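Local coordinates for protein N-acetylmuramoyl-l-alanine amidase (Bartonella henselae, PDB 3NE8) that probably hydrolyses, with a bound zinc ion, the amide bond between N-acetylmuramic acid and L-alanine in peptidoglycan, remodelling the cell wall during division, at residues I99-S104 against Y173-V178; G93-T98 against N165-P170; K69-D74 against K180-P185; F60-E65 against L120-P125. All blocks are in the same frame, centred on the assembly; numbering follows the deposited sequence.

Contact 1: residues I99-S104 against Y173-V178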
# COMPACT_ATOMS: atom_id res chain seq x y z
N ILE A 99 12.20 9.31 1.75
CA ILE A 99 12.61 10.70 1.61
C ILE A 99 11.58 11.65 2.21
O ILE A 99 10.37 11.38 2.19
CB ILE A 99 12.88 11.07 0.15
CG1 ILE A 99 13.71 12.36 0.07
CG2 ILE A 99 11.58 11.19 -0.63
CD1 ILE A 99 14.26 12.67 -1.31
N SER A 100 12.05 12.77 2.74
CA SER A 100 11.19 13.82 3.26
C SER A 100 12.04 15.06 3.41
O SER A 100 13.24 14.97 3.71
CB SER A 100 10.64 13.44 4.63
OG SER A 100 9.83 14.48 5.15
N ASP A 101 11.44 16.23 3.23
CA ASP A 101 12.16 17.48 3.44
C ASP A 101 12.45 17.67 4.92
O ASP A 101 13.49 18.19 5.31
CB ASP A 101 11.33 18.66 2.92
CG ASP A 101 11.38 18.79 1.40
OD1 ASP A 101 12.29 18.20 0.78
OD2 ASP A 101 10.52 19.50 0.84
N GLU A 102 11.51 17.22 5.75
CA GLU A 102 11.60 17.33 7.19
C GLU A 102 11.87 15.96 7.81
O GLU A 102 11.11 15.02 7.60
CB GLU A 102 10.29 17.91 7.74
CG GLU A 102 10.33 18.37 9.18
CD GLU A 102 9.09 19.15 9.57
OE1 GLU A 102 9.20 20.07 10.41
OE2 GLU A 102 8.00 18.84 9.04
N ALA A 103 12.94 15.86 8.59
CA ALA A 103 13.35 14.58 9.17
C ALA A 103 12.39 14.10 10.25
O ALA A 103 11.77 14.91 10.95
CB ALA A 103 14.75 14.69 9.73
N SER A 104 12.29 12.78 10.40
CA SER A 104 11.42 12.19 11.41
C SER A 104 11.93 12.44 12.83
O SER A 104 11.15 12.47 13.78
CB SER A 104 11.29 10.68 11.18
OG SER A 104 12.56 10.07 11.03
N TYR A 173 12.56 8.89 8.19
CA TYR A 173 12.66 9.65 6.94
C TYR A 173 13.48 10.91 7.12
O TYR A 173 13.56 11.48 8.21
CB TYR A 173 11.27 9.96 6.36
CG TYR A 173 10.26 10.44 7.37
CD1 TYR A 173 10.17 11.78 7.72
CD2 TYR A 173 9.39 9.54 7.97
CE1 TYR A 173 9.24 12.21 8.65
CE2 TYR A 173 8.46 9.97 8.90
CZ TYR A 173 8.39 11.30 9.23
OH TYR A 173 7.47 11.74 10.16
N ALA A 174 14.13 11.32 6.04
CA ALA A 174 14.93 12.53 6.01
C ALA A 174 15.30 12.80 4.57
O ALA A 174 14.93 12.04 3.67
CB ALA A 174 16.19 12.38 6.88
N ASP A 175 16.01 13.90 4.34
CA ASP A 175 16.27 14.37 2.98
C ASP A 175 17.51 13.70 2.37
O ASP A 175 18.52 14.35 2.12
CB ASP A 175 16.41 15.89 3.02
CG ASP A 175 16.42 16.51 1.64
OD1 ASP A 175 15.92 15.89 0.68
OD2 ASP A 175 16.92 17.65 1.53
N PHE A 176 17.41 12.40 2.13
CA PHE A 176 18.49 11.63 1.51
C PHE A 176 18.52 11.86 -0.00
O PHE A 176 17.55 11.55 -0.70
CB PHE A 176 18.29 10.13 1.77
CG PHE A 176 18.50 9.72 3.19
CD1 PHE A 176 19.76 9.43 3.67
CD2 PHE A 176 17.41 9.59 4.05
CE1 PHE A 176 19.95 9.03 4.99
CE2 PHE A 176 17.59 9.20 5.37
CZ PHE A 176 18.85 8.91 5.84
N GLN A 177 19.63 12.39 -0.51
CA GLN A 177 19.72 12.68 -1.94
C GLN A 177 19.64 11.44 -2.82
O GLN A 177 19.20 11.52 -3.97
CB GLN A 177 21.00 13.47 -2.25
CG GLN A 177 21.04 14.84 -1.60
CD GLN A 177 19.77 15.63 -1.82
OE1 GLN A 177 19.52 16.14 -2.92
NE2 GLN A 177 18.94 15.73 -0.79
N VAL A 178 20.02 10.28 -2.29
CA VAL A 178 19.97 9.07 -3.10
C VAL A 178 18.53 8.60 -3.31
O VAL A 178 18.27 7.73 -4.15
CB VAL A 178 20.86 7.95 -2.52
CG1 VAL A 178 20.15 7.21 -1.38
CG2 VAL A 178 21.28 6.98 -3.62
O HOH W 1 13.13 15.87 -0.03

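Contact 2: residues G93-T98 against N165-P170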
# COMPACT_ATOMS: atom_id res chain seq x y z
N GLY A 93 19.81 -2.01 15.07
CA GLY A 93 18.68 -2.68 14.45
C GLY A 93 18.40 -2.20 13.04
O GLY A 93 18.72 -1.07 12.66
N ALA A 94 17.78 -3.06 12.25
CA ALA A 94 17.41 -2.71 10.89
C ALA A 94 16.47 -1.51 10.88
O ALA A 94 15.62 -1.37 11.76
CB ALA A 94 16.77 -3.90 10.19
N THR A 95 16.65 -0.64 9.89
CA THR A 95 15.85 0.57 9.73
C THR A 95 15.57 0.78 8.26
O THR A 95 16.42 0.47 7.41
CB THR A 95 16.61 1.83 10.23
OG1 THR A 95 17.30 1.54 11.45
CG2 THR A 95 15.67 3.00 10.46
N VAL A 96 14.40 1.33 7.94
CA VAL A 96 14.09 1.73 6.57
C VAL A 96 13.77 3.21 6.54
O VAL A 96 12.94 3.70 7.33
CB VAL A 96 12.91 0.94 5.97
CG1 VAL A 96 12.75 1.29 4.49
CG2 VAL A 96 13.11 -0.55 6.15
N TYR A 97 14.43 3.94 5.65
CA TYR A 97 14.20 5.36 5.46
C TYR A 97 13.57 5.65 4.12
O TYR A 97 13.92 5.06 3.10
CB TYR A 97 15.51 6.16 5.55
CG TYR A 97 16.20 6.08 6.89
CD1 TYR A 97 16.02 7.08 7.84
CD2 TYR A 97 17.03 5.02 7.20
CE1 TYR A 97 16.65 7.00 9.08
CE2 TYR A 97 17.66 4.93 8.43
CZ TYR A 97 17.47 5.93 9.37
OH TYR A 97 18.08 5.86 10.61
N THR A 98 12.61 6.57 4.12
CA THR A 98 12.07 7.16 2.90
C THR A 98 12.43 8.65 2.88
O THR A 98 12.91 9.19 3.88
CB THR A 98 10.55 6.98 2.81
OG1 THR A 98 9.94 7.35 4.06
CG2 THR A 98 10.23 5.53 2.54
N ASN A 165 15.95 -8.20 14.24
CA ASN A 165 15.82 -7.08 15.16
C ASN A 165 15.73 -5.74 14.45
O ASN A 165 16.56 -5.43 13.58
CB ASN A 165 16.95 -7.05 16.18
CG ASN A 165 16.78 -5.94 17.19
OD1 ASN A 165 15.76 -5.87 17.87
ND2 ASN A 165 17.76 -5.05 17.27
N LEU A 166 14.73 -4.96 14.83
CA LEU A 166 14.47 -3.64 14.26
C LEU A 166 14.76 -2.58 15.31
O LEU A 166 14.56 -2.81 16.50
CB LEU A 166 13.00 -3.53 13.84
CG LEU A 166 12.55 -4.38 12.66
CD1 LEU A 166 11.06 -4.67 12.74
CD2 LEU A 166 12.87 -3.66 11.36
N ILE A 167 15.25 -1.43 14.87
CA ILE A 167 15.38 -0.28 15.75
C ILE A 167 14.00 0.20 16.17
O ILE A 167 13.02 -0.08 15.49
CB ILE A 167 16.11 0.88 15.03
CG1 ILE A 167 16.53 1.95 16.03
CG2 ILE A 167 15.25 1.47 13.92
CD1 ILE A 167 17.45 3.00 15.43
N ASN A 168 13.90 0.89 17.30
CA ASN A 168 12.67 1.56 17.68
C ASN A 168 12.26 2.51 16.57
O ASN A 168 13.11 3.19 16.02
CB ASN A 168 12.90 2.34 18.98
CG ASN A 168 11.77 3.28 19.29
OD1 ASN A 168 10.66 2.85 19.62
ND2 ASN A 168 12.03 4.58 19.20
N ASN A 169 10.97 2.58 16.26
CA ASN A 169 10.50 3.42 15.15
C ASN A 169 11.28 3.10 13.88
O ASN A 169 12.05 3.93 13.39
CB ASN A 169 10.65 4.90 15.49
CG ASN A 169 9.77 5.33 16.64
OD1 ASN A 169 10.13 6.22 17.41
ND2 ASN A 169 8.61 4.71 16.76
N PRO A 170 11.10 1.89 13.34
CA PRO A 170 11.98 1.41 12.27
C PRO A 170 11.70 2.01 10.89
O PRO A 170 12.52 1.80 9.99
CB PRO A 170 11.73 -0.10 12.26
CG PRO A 170 10.32 -0.23 12.71
CD PRO A 170 10.13 0.86 13.75

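Contact 3: residues K69-D74 against K180-P185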
# COMPACT_ATOMS: atom_id res chain seq x y z
N LYS A 69 21.11 5.66 -12.71
CA LYS A 69 21.15 4.25 -13.11
C LYS A 69 19.79 3.58 -12.88
O LYS A 69 19.35 2.78 -13.70
CB LYS A 69 22.27 3.51 -12.38
CG LYS A 69 23.67 3.90 -12.87
CD LYS A 69 24.76 3.25 -12.02
CE LYS A 69 26.16 3.59 -12.51
NZ LYS A 69 26.40 3.16 -13.91
N ALA A 70 19.12 3.91 -11.78
CA ALA A 70 17.80 3.36 -11.52
C ALA A 70 16.82 3.79 -12.61
O ALA A 70 16.03 2.98 -13.10
CB ALA A 70 17.31 3.81 -10.15
N GLN A 71 16.87 5.06 -12.99
CA GLN A 71 15.98 5.58 -14.03
C GLN A 71 16.30 4.99 -15.40
O GLN A 71 15.39 4.65 -16.15
CB GLN A 71 16.06 7.10 -14.07
CG GLN A 71 15.54 7.76 -12.80
CD GLN A 71 15.79 9.24 -12.78
OE1 GLN A 71 16.90 9.70 -13.07
NE2 GLN A 71 14.76 10.01 -12.45
N GLU A 72 17.58 4.88 -15.73
CA GLU A 72 18.00 4.30 -17.01
C GLU A 72 17.53 2.86 -17.16
O GLU A 72 17.26 2.39 -18.27
CB GLU A 72 19.52 4.39 -17.16
CG GLU A 72 20.03 5.81 -17.35
CD GLU A 72 21.54 5.92 -17.28
OE1 GLU A 72 22.08 6.91 -17.80
OE2 GLU A 72 22.19 5.02 -16.70
N PHE A 73 17.43 2.15 -16.03
CA PHE A 73 17.00 0.75 -16.02
C PHE A 73 15.48 0.63 -16.07
O PHE A 73 14.95 -0.49 -16.12
CB PHE A 73 17.52 0.07 -14.74
CG PHE A 73 17.49 -1.44 -14.77
CD1 PHE A 73 18.35 -2.14 -15.60
CD2 PHE A 73 16.65 -2.15 -13.93
CE1 PHE A 73 18.34 -3.53 -15.63
CE2 PHE A 73 16.65 -3.54 -13.95
CZ PHE A 73 17.49 -4.23 -14.79
N ASP A 74 14.76 1.74 -16.03
CA ASP A 74 13.30 1.71 -15.89
C ASP A 74 12.90 0.90 -14.66
O ASP A 74 12.00 0.06 -14.70
CB ASP A 74 12.64 1.15 -17.16
CG ASP A 74 12.68 2.13 -18.32
OD1 ASP A 74 12.82 3.35 -18.07
OD2 ASP A 74 12.57 1.69 -19.47
N LYS A 180 16.03 10.64 -4.29
CA LYS A 180 15.38 11.73 -5.02
C LYS A 180 14.72 11.38 -6.36
O LYS A 180 14.18 12.28 -7.00
CB LYS A 180 16.38 12.87 -5.25
CG LYS A 180 16.82 13.58 -3.99
CD LYS A 180 15.90 14.74 -3.64
CE LYS A 180 16.39 15.46 -2.40
NZ LYS A 180 15.56 16.65 -2.09
N ALA A 181 14.75 10.13 -6.80
CA ALA A 181 14.11 9.81 -8.08
C ALA A 181 12.62 10.20 -8.01
O ALA A 181 11.91 9.71 -7.13
CB ALA A 181 14.24 8.33 -8.41
N PRO A 182 12.14 11.05 -8.92
CA PRO A 182 10.72 11.44 -8.84
C PRO A 182 9.79 10.33 -9.32
O PRO A 182 8.59 10.35 -9.03
CB PRO A 182 10.63 12.63 -9.79
CG PRO A 182 11.75 12.42 -10.77
CD PRO A 182 12.87 11.84 -9.93
N ASP A 183 10.37 9.37 -10.05
CA ASP A 183 9.61 8.38 -10.81
C ASP A 183 9.93 6.92 -10.46
O ASP A 183 9.44 6.00 -11.12
CB ASP A 183 9.82 8.60 -12.32
CG ASP A 183 11.29 8.55 -12.74
OD1 ASP A 183 11.54 8.29 -13.94
OD2 ASP A 183 12.18 8.78 -11.91
N VAL A 184 10.76 6.71 -9.44
CA VAL A 184 11.10 5.36 -9.01
C VAL A 184 10.93 5.27 -7.50
O VAL A 184 11.62 5.98 -6.77
CB VAL A 184 12.56 4.97 -9.37
CG1 VAL A 184 12.85 3.55 -8.93
CG2 VAL A 184 12.84 5.16 -10.85
N PRO A 185 10.03 4.40 -7.02
CA PRO A 185 9.89 4.23 -5.57
C PRO A 185 11.24 3.86 -4.98
O PRO A 185 11.91 2.99 -5.55
CB PRO A 185 8.89 3.07 -5.45
CG PRO A 185 8.07 3.18 -6.71
CD PRO A 185 9.06 3.58 -7.78
O HOH W 2 12.61 5.68 -14.67

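Contact 4: residues F60-E65 against L120-P125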
# COMPACT_ATOMS: atom_id res chain seq x y z
N PHE A 60 33.67 4.15 -6.81
CA PHE A 60 32.97 5.29 -6.24
C PHE A 60 31.92 5.80 -7.22
O PHE A 60 32.20 5.94 -8.41
CB PHE A 60 33.99 6.40 -5.93
CG PHE A 60 33.39 7.67 -5.39
CD1 PHE A 60 33.23 7.85 -4.02
CD2 PHE A 60 32.98 8.70 -6.24
CE1 PHE A 60 32.68 9.02 -3.50
CE2 PHE A 60 32.43 9.86 -5.72
CZ PHE A 60 32.28 10.03 -4.36
N LEU A 61 30.72 6.08 -6.73
CA LEU A 61 29.66 6.69 -7.53
C LEU A 61 29.01 7.82 -6.76
O LEU A 61 28.64 7.66 -5.60
CB LEU A 61 28.56 5.67 -7.86
CG LEU A 61 28.89 4.51 -8.80
CD1 LEU A 61 27.70 3.55 -8.86
CD2 LEU A 61 29.25 5.02 -10.17
N ARG A 62 28.87 8.96 -7.42
CA ARG A 62 28.08 10.04 -6.85
C ARG A 62 26.62 9.60 -6.69
O ARG A 62 26.12 8.75 -7.44
CB ARG A 62 28.16 11.28 -7.74
CG ARG A 62 29.55 11.92 -7.70
CD ARG A 62 29.47 13.40 -7.60
NE ARG A 62 30.67 14.00 -7.01
CZ ARG A 62 30.70 15.27 -6.63
NH1 ARG A 62 29.61 16.01 -6.78
NH2 ARG A 62 31.79 15.79 -6.10
N LEU A 63 25.94 10.18 -5.72
CA LEU A 63 24.56 9.81 -5.44
C LEU A 63 23.66 10.02 -6.67
O LEU A 63 22.80 9.17 -6.97
CB LEU A 63 24.03 10.56 -4.22
CG LEU A 63 24.83 10.31 -2.93
CD1 LEU A 63 24.15 10.99 -1.75
CD2 LEU A 63 25.02 8.82 -2.66
N SER A 64 23.86 11.12 -7.39
CA SER A 64 23.06 11.37 -8.57
C SER A 64 23.25 10.31 -9.65
O SER A 64 22.33 10.04 -10.44
CB SER A 64 23.37 12.76 -9.14
OG SER A 64 24.73 12.82 -9.57
N GLU A 65 24.45 9.73 -9.72
CA GLU A 65 24.70 8.69 -10.70
C GLU A 65 23.95 7.41 -10.33
O GLU A 65 23.50 6.68 -11.21
CB GLU A 65 26.20 8.42 -10.84
CG GLU A 65 26.57 7.62 -12.06
CD GLU A 65 26.45 8.43 -13.35
OE1 GLU A 65 26.33 9.67 -13.27
OE2 GLU A 65 26.47 7.83 -14.44
N LEU A 120 31.45 14.46 -1.75
CA LEU A 120 32.61 15.34 -1.74
C LEU A 120 33.92 14.59 -1.58
O LEU A 120 34.98 15.19 -1.73
CB LEU A 120 32.48 16.38 -0.62
CG LEU A 120 31.26 17.30 -0.70
CD1 LEU A 120 31.24 18.30 0.46
CD2 LEU A 120 31.20 18.03 -2.03
N LEU A 121 33.86 13.29 -1.30
CA LEU A 121 35.08 12.52 -1.08
C LEU A 121 35.92 12.33 -2.34
O LEU A 121 37.08 11.93 -2.25
CB LEU A 121 34.76 11.16 -0.45
CG LEU A 121 34.18 11.25 0.96
CD1 LEU A 121 33.65 9.88 1.41
CD2 LEU A 121 35.20 11.79 1.96
N ASP A 122 35.36 12.63 -3.51
CA ASP A 122 36.17 12.62 -4.73
C ASP A 122 36.94 13.94 -4.90
O ASP A 122 37.73 14.10 -5.83
CB ASP A 122 35.34 12.30 -5.98
CG ASP A 122 34.21 13.28 -6.23
OD1 ASP A 122 34.21 14.38 -5.62
OD2 ASP A 122 33.32 12.94 -7.04
N GLY A 123 36.73 14.87 -3.98
CA GLY A 123 37.40 16.15 -4.02
C GLY A 123 36.90 17.08 -5.11
O GLY A 123 37.52 18.11 -5.38
N LEU A 124 35.78 16.74 -5.74
CA LEU A 124 35.17 17.62 -6.73
C LEU A 124 34.03 18.40 -6.09
O LEU A 124 33.55 18.04 -5.02
CB LEU A 124 34.67 16.81 -7.93
CG LEU A 124 35.67 15.85 -8.58
CD1 LEU A 124 35.07 15.24 -9.84
CD2 LEU A 124 36.99 16.53 -8.90
N PRO A 125 33.60 19.50 -6.72
CA PRO A 125 32.55 20.34 -6.14
C PRO A 125 31.20 19.62 -5.97
O PRO A 125 30.93 18.62 -6.63
CB PRO A 125 32.42 21.49 -7.14
CG PRO A 125 33.75 21.53 -7.83
CD PRO A 125 34.16 20.09 -7.95

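Contact 1: residues I99-S104 against Y173-V178
Ser104 lays its CB over the middle of the Tyr173 ring, a CH-pi contact of 3.5 Å from CB to the ring centroid and almost on the ring normal. Other parts of the loop after strand 94-99 also meet this ring: the carbonyl Glu102 O comes to its edge, in the ring plane, 3.4 Å from Tyr173 CD1, while Ser100 CB approaches obliquely. Two hydrogen bonds tie Ser104 and Tyr173 further, one between backbones (Ser104 N to Tyr173 O, 2.8 Å) and one from Tyr173 N to the hydroxyl Ser104 OG (3.1 Å). Ser100 OG in turn donates to Glu102 O at 2.8 Å, a bond that would help to fix the carbonyl at the ring edge. Further along, Ile99 runs side by side with Asp175 and sets CD1 against Phe176 O. Asp101 OD1 and Asp175 OD1 stand 4.3 Å apart; one water donates to both, and Lys180 forms a salt bridge with Asp175, which should ease the repulsion between the carboxylates. Just past the pairing of strands 94-99 and 170-174, Ser100 N donates to Ala174 O at 3.1 Å. Ala174 and Phe176 rest on helix 106-116, Phe176 also reaches Leu188 of strand 186-190, and Ile99 packs on Met231 of the second subunit.

Contact 2: residues G93-T98 against N165-P170
Ala94 and Leu166 form a parallel bridge in which Ala94 bonds through both N and O to the residues flanking Leu166. Its N donates to Asn165 O at 3.0 Å, in the carbonyl plane and on a lone pair, and its O accepts from Ile167 N at 3.1 Å. Just before, Gly93, which has no side chain, lets its CA come to 3.7 Å from Ile167 N. The packing is tightest where the Thr95 and Ile167 side chains cross obliquely, with Thr95 OG1 only 3.2 Å from Ile167 CG2; the hydroxyl is engaged by Tyr193 OH. Strand 94-99 is an inner member of the mixed six-stranded sheet. Segment 165-170 pairs with it briefly as strand 166-167, breaks away round a corner at Asn168 and Asn169, and returns as the edge strand 170-174. The return begins with Val96 N donating to Pro170 O at 2.8 Å, an almost straight bond (177°) nearly along the C=O axis. Between these two grips the packing is looser: Ala94 O lies 4.1 Å from Pro170 CB, and the corner asparagines are exposed. Asn165 at the other end is exposed too, its ND2 coming no nearer than 3.8 Å to Gly93 CA, whereas Val96 packs on Ala152 and Val155 of helix 135-161.

Contact 3: residues K69-D74 against K180-P185
Gln71 reaches Asp183 with CG anti to its own carbonyl carbon (chi1 -64°) and the chain extended beyond, while Asp183 holds CG between its backbone N and carbonyl carbon. The two side chains cross at about a right angle. Gln71 NE2 gives a nearly straight hydrogen bond (177°) to Asp183 OD2 at 2.9 Å; the oxygen lies in the amide plane and is met on its syn side. The amide and carboxylate planes are turned 74° apart, and across these segments the bond goes to OD2 alone of the two carboxylate oxygens. Pro182 CD also touches the amide nitrogen, 3.6 Å from Gln71 NE2. This polar link joins the C-terminal turn of helix 63-72 to the loop that leads into strand 186-190, in the mixed alpha/beta fold of the zinc amidase domain. The helix ends in a Schellman motif at Asp74, which has a positive phi and whose N donates to Gln71 O at 3.0 Å. A water lies beside that ending, donating to Asp183 OD1 at 2.9 Å and weakly to Gln71 O. Beside the amide-carboxylate bond, Val184 CG2 meets the Gln71 aliphatic chain, at 4.2 Å from Gln71 CG, and Val184 shares Phe78 of strand 77-82 with Ala70.

Contact 4: residues F60-E65 against L120-P125
Arg62 grips Asp122 side-on with two nitrogens, a bidentate salt bridge in which the acid also closes an Asx turn. Arg62 NE donates to Asp122 OD2 at 2.9 Å, and Arg62 NH2 to Asp122 OD1 at 2.8 Å, the latter bond nearly straight (172°) and using the syn lone pair. Guanidinium and carboxylate are close to coplanar, 18° apart. The NH1 and NH2 end of the guanidinium is met by backbone carbonyls: Pro125 O accepts from Arg62 NH1 at 2.9 Å and more weakly from Arg62 NH2, and Leu124 O lies in the guanidinium plane, held by a weak bond from Arg62 NH2. One carboxylate and two carbonyls thus meet the group at its edge, which should limit rotation of the guanidinium. The arginine chain, bent at chi2 (-137°), starts from the N-cap position before helix 63-72, so this surface contact ties the start of that helix to the loop after helix 106-116. Next outward, the Phe60 ring crosses the Asp122 side chain at about a right angle, Phe60 CE2 standing 3.5 Å from Asp122 OD2, and its CE1 meets Leu121 CB at 4.3 Å. Ile16 and Asp17 pack on the ring as well. Beyond these, Asp119 OD1 accepts from Leu63 N, and Glu127 bonds to Ser64 OG while forming a long, weak ion pair with Arg62 NH1. Asp122 OD1 has a second donor, Leu124 N at 2.8 Å, which approaches from above the carboxylate plane.

The contacts tie one chain together around its mixed sheet, and contact 1 touches all the others. It continues from contact 2 along neighbouring strands, their centres about 15 Å apart, with Phe176 edge-to-face on Tyr97. A salt bridge of 2.9 Å from Lys180 NZ to Asp175 OD1 carries it over to contact 3, and Gln177 packs on Leu63 of contact 4. Contacts 3 and 4 use opposite ends of helix 63-72, centres about 18 Å apart, whereas the centres of contacts 2 and 4 lie about 27 Å apart and the two do not touch. None holds a ligand of the zinc ion, bound by His13, Glu28, His82, Asp84 and Glu115; the Phe176 side chain comes within about 8 Å of it.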